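Local coordinates for protein beta carbonic anhydrase (PDB 6YJN) that probably catalyses the reversible hydration of carbon dioxide to hydrogencarbonate and a proton, as a zinc-dependent enzyme of the beta class, at residues E63-R68 against Q86-L91; N80-I85 against T166-D171; V97-H102 against I157-N162. All coordinates share one frame; numbering follows the deposited sequence.

Interaction 1. Residues E63-R68 against Q86-L91; sequences EVFVHR and QFAVDL
In the strand-to-helix packing at the strand that is outermost within this chain, F65 of strand 64-69 projects its ring toward helix 79-92 and lodges against F87 and A88. Two carbon pairs define the contact: F65 CD2 lies 3.8 Å from A88 CB, and F65 CZ lies 4.1 Å from F87 CD1. The two phenyl planes are nearly parallel, 18° apart, but with their centroids separated by 6.0 Å they are slid so far that there is hardly any overlap and no true stack. CG of F65 is anti to its backbone N (chi1 -154°), beside the carbonyl carbon, and the ring extends from there to the helix. Strand 64-69, helix 79-92 and strand 96-102 form a beta-alpha-beta crossover that passes over strand 41-46, the strand with which F65 shares backbone hydrogen bonds through Y41 and W43. Just before F87, Q86 NE2 donates to D90 OD2, one turn further along the helix, at 2.9 Å, nearly straight at 161° and on the anti side of the carboxylate but tilted from its plane; D90 OD1 forms a salt bridge with R175. The same Q86 amide also bonds V117 O and A120 N of the second subunit.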
loop_
_atom_site.group_PDB
_atom_site.type_symbol
_atom_site.label_atom_id
_atom_site.label_comp_id
_atom_site.label_asym_id
_atom_site.label_seq_id
_atom_site.Cartn_x
_atom_site.Cartn_y
_atom_site.Cartn_z
ATOM N N GLU A 63 4.906 -27.282 2.318
ATOM C CA GLU A 63 5.206 -27.419 3.730
ATOM C C GLU A 63 5.709 -26.076 4.247
ATOM O O GLU A 63 5.721 -25.850 5.457
ATOM C CB GLU A 63 6.210 -28.547 3.965
ATOM N N VAL A 64 6.119 -25.205 3.310
ATOM C CA VAL A 64 6.529 -23.845 3.621
ATOM C C VAL A 64 5.639 -22.849 2.885
ATOM O O VAL A 64 5.490 -22.927 1.671
ATOM C CB VAL A 64 8.011 -23.583 3.307
ATOM C CG1 VAL A 64 8.443 -22.232 3.864
ATOM C CG2 VAL A 64 8.893 -24.696 3.857
ATOM N N PHE A 65 5.097 -21.899 3.657
ATOM C CA PHE A 65 4.260 -20.816 3.172
ATOM C C PHE A 65 5.145 -19.639 2.768
ATOM O O PHE A 65 6.018 -19.229 3.542
ATOM C CB PHE A 65 3.294 -20.417 4.292
ATOM C CG PHE A 65 2.003 -19.780 3.841
ATOM C CD1 PHE A 65 1.130 -20.453 2.991
ATOM C CD2 PHE A 65 1.648 -18.517 4.286
ATOM C CE1 PHE A 65 -0.056 -19.869 2.574
ATOM C CE2 PHE A 65 0.461 -17.930 3.870
ATOM C CZ PHE A 65 -0.387 -18.608 3.020
ATOM N N VAL A 66 4.903 -19.080 1.570
ATOM C CA VAL A 66 5.903 -18.199 0.983
ATOM C C VAL A 66 5.316 -16.866 0.517
ATOM O O VAL A 66 4.296 -16.828 -0.173
ATOM C CB VAL A 66 6.664 -18.909 -0.151
ATOM C CG1 VAL A 66 7.610 -17.967 -0.877
ATOM C CG2 VAL A 66 7.423 -20.124 0.359
ATOM N N HIS A 67 6.019 -15.784 0.886
ATOM C CA HIS A 67 5.890 -14.482 0.249
ATOM C C HIS A 67 7.230 -14.085 -0.386
ATOM O O HIS A 67 8.295 -14.410 0.154
ATOM C CB HIS A 67 5.355 -13.450 1.255
ATOM C CG HIS A 67 5.372 -12.043 0.753
ATOM N ND1 HIS A 67 4.302 -11.486 0.068
ATOM C CD2 HIS A 67 6.321 -11.079 0.838
ATOM C CE1 HIS A 67 4.594 -10.238 -0.242
ATOM N NE2 HIS A 67 5.829 -9.965 0.222
ATOM N N ARG A 68 7.161 -13.413 -1.553
ATOM C CA ARG A 68 8.344 -12.910 -2.233
ATOM C C ARG A 68 8.061 -11.513 -2.764
ATOM O O ARG A 68 7.135 -11.331 -3.551
ATOM C CB ARG A 68 8.783 -13.764 -3.431
ATOM C CG ARG A 68 8.934 -15.248 -3.137
ATOM C CD ARG A 68 9.789 -16.006 -4.126
ATOM N NE ARG A 68 11.092 -16.183 -3.511
ATOM C CZ ARG A 68 11.528 -17.326 -3.005
ATOM N NH1 ARG A 68 12.723 -17.391 -2.442
ATOM N NH2 ARG A 68 10.771 -18.404 -3.070
ATOM N N GLN A 86 -0.564 -12.118 8.832
ATOM C CA GLN A 86 -1.755 -12.333 9.633
ATOM C C GLN A 86 -2.399 -13.671 9.256
ATOM O O GLN A 86 -2.952 -14.358 10.115
ATOM C CB GLN A 86 -2.702 -11.143 9.516
ATOM C CG GLN A 86 -3.921 -11.264 10.423
ATOM C CD GLN A 86 -5.054 -12.043 9.791
ATOM O OE1 GLN A 86 -5.233 -12.025 8.571
ATOM N NE2 GLN A 86 -5.824 -12.733 10.624
ATOM N N PHE A 87 -2.282 -14.066 7.982
ATOM C CA PHE A 87 -2.838 -15.326 7.523
ATOM C C PHE A 87 -1.986 -16.506 8.004
ATOM O O PHE A 87 -2.509 -17.534 8.428
ATOM C CB PHE A 87 -2.949 -15.304 5.998
ATOM C CG PHE A 87 -3.871 -16.321 5.366
ATOM C CD1 PHE A 87 -3.562 -17.677 5.371
ATOM C CD2 PHE A 87 -5.028 -15.909 4.708
ATOM C CE1 PHE A 87 -4.407 -18.596 4.762
ATOM C CE2 PHE A 87 -5.862 -16.828 4.083
ATOM C CZ PHE A 87 -5.546 -18.170 4.110
ATOM N N ALA A 88 -0.662 -16.365 7.928
ATOM C CA ALA A 88 0.210 -17.450 8.334
ATOM C C ALA A 88 0.132 -17.690 9.845
ATOM O O ALA A 88 0.016 -18.828 10.289
ATOM C CB ALA A 88 1.608 -17.145 7.870
ATOM N N VAL A 89 0.223 -16.612 10.630
ATOM C CA VAL A 89 0.252 -16.663 12.086
ATOM C C VAL A 89 -1.133 -16.994 12.659
ATOM O O VAL A 89 -1.295 -17.982 13.381
ATOM C CB VAL A 89 0.753 -15.322 12.664
ATOM C CG1 VAL A 89 0.746 -15.298 14.183
ATOM C CG2 VAL A 89 2.102 -14.905 12.117
ATOM N N ASP A 90 -2.117 -16.121 12.383
ATOM C CA ASP A 90 -3.424 -16.186 13.021
ATOM C C ASP A 90 -4.198 -17.425 12.581
ATOM O O ASP A 90 -4.974 -17.963 13.360
ATOM C CB ASP A 90 -4.290 -14.968 12.707
ATOM C CG ASP A 90 -3.927 -13.713 13.476
ATOM O OD1 ASP A 90 -2.916 -13.731 14.222
ATOM O OD2 ASP A 90 -4.663 -12.721 13.314
ATOM N N LEU A 91 -3.996 -17.878 11.344
ATOM C CA LEU A 91 -4.854 -18.932 10.838
ATOM C C LEU A 91 -4.087 -20.217 10.543
ATOM O O LEU A 91 -4.669 -21.294 10.465
ATOM C CB LEU A 91 -5.557 -18.457 9.567
ATOM C CG LEU A 91 -6.601 -19.439 9.044
ATOM C CD1 LEU A 91 -7.971 -19.068 9.582
ATOM C CD2 LEU A 91 -6.593 -19.501 7.522
#

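Interaction 2. Residues N80-I85 against T166-D171; sequences NCLSVI and TTIVND
The carbonyl oxygen of T166, whose own methyl group touches L82, is gripped by two nitrogens of one residue. N170 N and N170 ND2 approach T166 O from opposite faces of its plane, each at 3.1 Å. The side-chain bond is bent, 138° at the hydrogen, and its donor stands above the carbonyl plane. T166 is the N-cap of helix 167-174: its OG1 accepts from V169 N at 3.1 Å, close to straight at 166°, and is also hydrogen-bonded to V163 O at the end of the preceding helix. With chi1 at 72°, OG1 sits between the backbone N and the carbonyl carbon, which brings it over the first turn and turns CG2 to the partner helix. There T166 CG2 meets L82 CD2 at 3.7 Å, the two side chains sliding past each other in opposite directions. I168 fills the middle of the contact with two branches: its CD1 lies 4.1 Å from L82 CD2, while its CG2 lies 4.1 Å from I85 CG2, with the isoleucines crossing at about a right angle. Helix 79-92 thus faces the start of helix 167-174 within the alpha/beta core. T167 N bonds N122 OD1 of the third subunit, and L82 packs on L79 of the fourth. No hydrogen bond joins the two segments, so they are held by buried methyl and methylene groups, while OG1 and O of T166 are satisfied within their own helix start and by V163 O, so the contact itself needs no polar partner.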
loop_
_atom_site.group_PDB
_atom_site.type_symbol
_atom_site.label_atom_id
_atom_site.label_comp_id
_atom_site.label_asym_id
_atom_site.label_seq_id
_atom_site.Cartn_x
_atom_site.Cartn_y
_atom_site.Cartn_z
ATOM N N ASN A 80 0.091 -6.045 1.603
ATOM C CA ASN A 80 0.418 -7.232 0.815
ATOM C C ASN A 80 1.061 -8.308 1.705
ATOM O O ASN A 80 0.594 -9.453 1.803
ATOM C CB ASN A 80 1.212 -6.887 -0.443
ATOM C CG ASN A 80 1.638 -8.108 -1.238
ATOM O OD1 ASN A 80 1.713 -9.210 -0.703
ATOM N ND2 ASN A 80 1.955 -7.926 -2.512
ATOM N N CYS A 81 2.136 -7.914 2.386
ATOM C CA CYS A 81 2.872 -8.818 3.241
ATOM C C CYS A 81 2.132 -9.017 4.562
ATOM O O CYS A 81 1.926 -10.158 4.991
ATOM C CB CYS A 81 4.270 -8.272 3.476
ATOM S SG CYS A 81 5.364 -9.465 4.283
ATOM N N LEU A 82 1.755 -7.910 5.213
ATOM C CA LEU A 82 1.059 -8.026 6.484
ATOM C C LEU A 82 -0.053 -9.074 6.363
ATOM O O LEU A 82 -0.229 -9.891 7.270
ATOM C CB LEU A 82 0.486 -6.666 6.901
ATOM C CG LEU A 82 1.466 -5.593 7.384
ATOM C CD1 LEU A 82 0.704 -4.382 7.900
ATOM C CD2 LEU A 82 2.421 -6.114 8.450
ATOM N N SER A 83 -0.795 -9.044 5.238
ATOM C CA SER A 83 -1.877 -9.975 4.959
ATOM C C SER A 83 -1.379 -11.413 5.059
ATOM O O SER A 83 -1.924 -12.201 5.825
ATOM C CB SER A 83 -2.473 -9.731 3.605
ATOM O OG SER A 83 -3.596 -8.870 3.706
ATOM N N VAL A 84 -0.344 -11.729 4.270
ATOM C CA VAL A 84 0.349 -13.010 4.302
ATOM C C VAL A 84 0.633 -13.415 5.753
ATOM O O VAL A 84 0.346 -14.551 6.147
ATOM C CB VAL A 84 1.627 -12.983 3.434
ATOM C CG1 VAL A 84 2.464 -14.234 3.599
ATOM C CG2 VAL A 84 1.338 -12.758 1.954
ATOM N N ILE A 85 1.147 -12.469 6.556
ATOM C CA ILE A 85 1.601 -12.754 7.915
ATOM C C ILE A 85 0.421 -13.020 8.845
ATOM O O ILE A 85 0.426 -14.008 9.587
ATOM C CB ILE A 85 2.512 -11.639 8.455
ATOM C CG1 ILE A 85 3.746 -11.452 7.571
ATOM C CG2 ILE A 85 2.877 -11.849 9.918
ATOM C CD1 ILE A 85 4.327 -10.052 7.635
ATOM N N THR A 166 5.141 -5.820 14.193
ATOM C CA THR A 166 3.790 -5.809 13.655
ATOM C C THR A 166 2.793 -6.013 14.785
ATOM O O THR A 166 3.133 -6.579 15.829
ATOM C CB THR A 166 3.558 -6.821 12.530
ATOM O OG1 THR A 166 3.544 -8.129 13.099
ATOM C CG2 THR A 166 4.576 -6.724 11.416
ATOM N N THR A 167 1.565 -5.526 14.568
ATOM C CA THR A 167 0.519 -5.764 15.548
ATOM C C THR A 167 0.258 -7.267 15.578
ATOM O O THR A 167 0.212 -7.872 16.649
ATOM C CB THR A 167 -0.751 -4.960 15.253
ATOM O OG1 THR A 167 -1.222 -5.422 13.990
ATOM C CG2 THR A 167 -0.532 -3.468 15.184
ATOM N N ILE A 168 0.153 -7.851 14.379
ATOM C CA ILE A 168 -0.134 -9.267 14.201
ATOM C C ILE A 168 0.673 -10.089 15.192
ATOM O O ILE A 168 0.095 -10.820 15.994
ATOM C CB ILE A 168 0.131 -9.732 12.755
ATOM C CG1 ILE A 168 -0.619 -8.877 11.734
ATOM C CG2 ILE A 168 -0.200 -11.204 12.599
ATOM C CD1 ILE A 168 0.054 -8.837 10.377
ATOM N N VAL A 169 2.000 -9.940 15.118
ATOM C CA VAL A 169 2.939 -10.712 15.918
ATOM C C VAL A 169 2.812 -10.341 17.393
ATOM O O VAL A 169 2.713 -11.228 18.232
ATOM C CB VAL A 169 4.387 -10.546 15.411
ATOM C CG1 VAL A 169 5.421 -11.059 16.409
ATOM C CG2 VAL A 169 4.591 -11.190 14.050
ATOM N N ASN A 170 2.824 -9.038 17.707
ATOM C CA ASN A 170 2.773 -8.611 19.097
ATOM C C ASN A 170 1.531 -9.163 19.780
ATOM O O ASN A 170 1.587 -9.565 20.936
ATOM C CB ASN A 170 2.846 -7.098 19.253
ATOM C CG ASN A 170 4.276 -6.615 19.348
ATOM O OD1 ASN A 170 4.984 -6.955 20.295
ATOM N ND2 ASN A 170 4.708 -5.832 18.370
ATOM N N ASP A 171 0.423 -9.188 19.040
ATOM C CA ASP A 171 -0.846 -9.690 19.526
ATOM C C ASP A 171 -0.774 -11.190 19.789
ATOM O O ASP A 171 -1.370 -11.684 20.741
ATOM C CB ASP A 171 -1.946 -9.381 18.515
ATOM C CG ASP A 171 -2.434 -7.951 18.612
ATOM O OD1 ASP A 171 -2.046 -7.260 19.593
ATOM O OD2 ASP A 171 -3.196 -7.538 17.704
#

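Interaction 3. Residues V97-H102 against I157-N162; sequences VMVVGH and IEQVVN. With ZN (zinc ion), chain B.
V99, on the central strand 96-102 of the beta-class carbonic anhydrase sheet, presses both its methyls on helix 145-165, which covers this face of the sheet. The packed part is compact: V99 CG1 lies 3.6 Å from Q159 CB, V99 CB lies 3.6 Å from V160 CG2, and V99 CG2 meets the same V160 methyl. With CG1 anti to the backbone N (chi1 175°), V99 spreads its two branches so that one serves Q159 and the other V160, and the backbones come closest at V99 and V160, their CA atoms 6.1 Å apart. V160 is shared further, with V181 of the neighbouring strand and M198 of strand 193-200. Q159 contributes only its CB to the apolar patch; its chain bends at chi2, -32°, and the amide leads away, OE1 accepting from V74 N in the loop after strand 64-69. On the outer side of the helix the contact ends: N162 is partly exposed and does not touch the strand, although its ND2 still bonds V74 O, and E158 and V161, also partly exposed, are modelled only to CB. The strand, by contrast, runs on into the active site, where the nearest atoms of the H102 side chain and 157-162 are about 11 Å apart. C46, D48 and C105 complete the zinc site, so an aspartate takes a place in the four-ligand shell, consistent with the type II form of these enzymes. The H102 imidazole reaches the metal through NE2, 1.9 Å from the zinc ion.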
loop_
_atom_site.group_PDB
_atom_site.type_symbol
_atom_site.label_atom_id
_atom_site.label_comp_id
_atom_site.label_asym_id
_atom_site.label_seq_id
_atom_site.Cartn_x
_atom_site.Cartn_y
_atom_site.Cartn_z
ATOM N N VAL A 97 8.308 -17.674 11.737
ATOM C CA VAL A 97 8.489 -16.790 10.601
ATOM C C VAL A 97 9.987 -16.511 10.468
ATOM O O VAL A 97 10.693 -16.358 11.471
ATOM C CB VAL A 97 7.642 -15.509 10.758
ATOM C CG1 VAL A 97 8.009 -14.430 9.755
ATOM C CG2 VAL A 97 6.158 -15.812 10.679
ATOM N N MET A 98 10.459 -16.476 9.215
ATOM C CA MET A 98 11.856 -16.200 8.923
ATOM C C MET A 98 12.011 -15.389 7.629
ATOM O O MET A 98 11.540 -15.783 6.551
ATOM C CB MET A 98 12.597 -17.522 8.786
ATOM C CG MET A 98 11.836 -18.453 7.892
ATOM S SD MET A 98 11.908 -20.138 8.494
ATOM C CE MET A 98 11.013 -20.953 7.172
ATOM N N VAL A 99 12.684 -14.238 7.784
ATOM C CA VAL A 99 13.054 -13.334 6.709
ATOM C C VAL A 99 14.366 -13.866 6.153
ATOM O O VAL A 99 15.375 -13.865 6.848
ATOM C CB VAL A 99 13.218 -11.883 7.229
ATOM C CG1 VAL A 99 13.719 -10.928 6.155
ATOM C CG2 VAL A 99 11.963 -11.328 7.899
ATOM N N VAL A 100 14.339 -14.347 4.911
ATOM C CA VAL A 100 15.537 -14.940 4.345
ATOM C C VAL A 100 16.030 -14.104 3.162
ATOM O O VAL A 100 15.461 -14.163 2.067
ATOM C CB VAL A 100 15.343 -16.416 3.934
ATOM C CG1 VAL A 100 16.682 -17.124 3.783
ATOM C CG2 VAL A 100 14.435 -17.189 4.877
ATOM N N GLY A 101 17.117 -13.355 3.397
ATOM C CA GLY A 101 17.856 -12.687 2.340
ATOM C C GLY A 101 18.801 -13.643 1.615
ATOM O O GLY A 101 18.957 -14.798 2.012
ATOM N N HIS A 102 19.436 -13.154 0.544
ATOM C CA HIS A 102 20.196 -14.017 -0.340
ATOM C C HIS A 102 21.367 -13.258 -0.982
ATOM O O HIS A 102 21.187 -12.214 -1.621
ATOM C CB HIS A 102 19.220 -14.675 -1.325
ATOM C CG HIS A 102 18.932 -13.844 -2.523
ATOM N ND1 HIS A 102 19.696 -13.915 -3.668
ATOM C CD2 HIS A 102 18.002 -12.903 -2.745
ATOM C CE1 HIS A 102 19.238 -13.058 -4.552
ATOM N NE2 HIS A 102 18.188 -12.437 -4.011
ATOM N N ILE A 157 17.861 -8.563 9.054
ATOM C CA ILE A 157 17.639 -8.378 10.481
ATOM C C ILE A 157 16.574 -7.301 10.695
ATOM O O ILE A 157 15.629 -7.481 11.467
ATOM C CB ILE A 157 18.961 -8.018 11.191
ATOM C CG1 ILE A 157 19.889 -9.233 11.317
ATOM C CG2 ILE A 157 18.689 -7.359 12.537
ATOM C CD1 ILE A 157 21.316 -8.991 10.859
ATOM N N GLU A 158 16.773 -6.165 10.025
ATOM C CA GLU A 158 15.878 -5.042 10.154
ATOM C C GLU A 158 14.484 -5.543 9.794
ATOM O O GLU A 158 13.565 -5.448 10.595
ATOM C CB GLU A 158 16.366 -3.926 9.239
ATOM N N GLN A 159 14.351 -6.149 8.608
ATOM C CA GLN A 159 13.059 -6.639 8.162
ATOM C C GLN A 159 12.404 -7.437 9.285
ATOM O O GLN A 159 11.214 -7.284 9.549
ATOM C CB GLN A 159 13.208 -7.480 6.895
ATOM C CG GLN A 159 13.601 -6.660 5.678
ATOM C CD GLN A 159 13.036 -5.263 5.711
ATOM O OE1 GLN A 159 11.876 -5.026 5.384
ATOM N NE2 GLN A 159 13.866 -4.318 6.112
ATOM N N VAL A 160 13.200 -8.288 9.941
ATOM C CA VAL A 160 12.699 -9.054 11.066
ATOM C C VAL A 160 12.188 -8.117 12.163
ATOM O O VAL A 160 11.080 -8.314 12.662
ATOM C CB VAL A 160 13.737 -10.075 11.558
ATOM C CG1 VAL A 160 13.643 -10.337 13.047
ATOM C CG2 VAL A 160 13.599 -11.378 10.796
ATOM N N VAL A 161 12.960 -7.076 12.513
ATOM C CA VAL A 161 12.475 -6.112 13.496
ATOM C C VAL A 161 11.066 -5.662 13.092
ATOM O O VAL A 161 10.185 -5.528 13.934
ATOM C CB VAL A 161 13.453 -4.943 13.772
ATOM N N ASN A 162 10.846 -5.515 11.781
ATOM C CA ASN A 162 9.598 -5.018 11.221
ATOM C C ASN A 162 8.456 -5.989 11.519
ATOM O O ASN A 162 7.393 -5.579 11.985
ATOM C CB ASN A 162 9.730 -4.743 9.719
ATOM C CG ASN A 162 10.512 -3.486 9.403
ATOM O OD1 ASN A 162 10.947 -2.773 10.308
ATOM N ND2 ASN A 162 10.689 -3.200 8.124
HETATM ZN ZN ZN B . 17.149 -10.911 -4.245
#

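How the interactions relate
All three contacts are buried and apolar, with no hydrogen bond across any pair of segments. Interactions 1 and 2 use successive parts of helix 79-92 and touch one another, for instance where I168 CG2 packs on the CA of Q86; H67 of the strand in interaction 1 also packs on N80, C81 and V84. Interaction 1 is largely aromatic and the smallest, 114 Å² against 214 Å² for the aliphatic helix-helix interaction 2. Interaction 3, about 6 Å from the chain centre, lies deepest, on strand 96-102, which follows helix 79-92. Residues of interactions 1 and 2 reach other subunits, whereas interaction 3 stays within the chain and alone includes a zinc ligand.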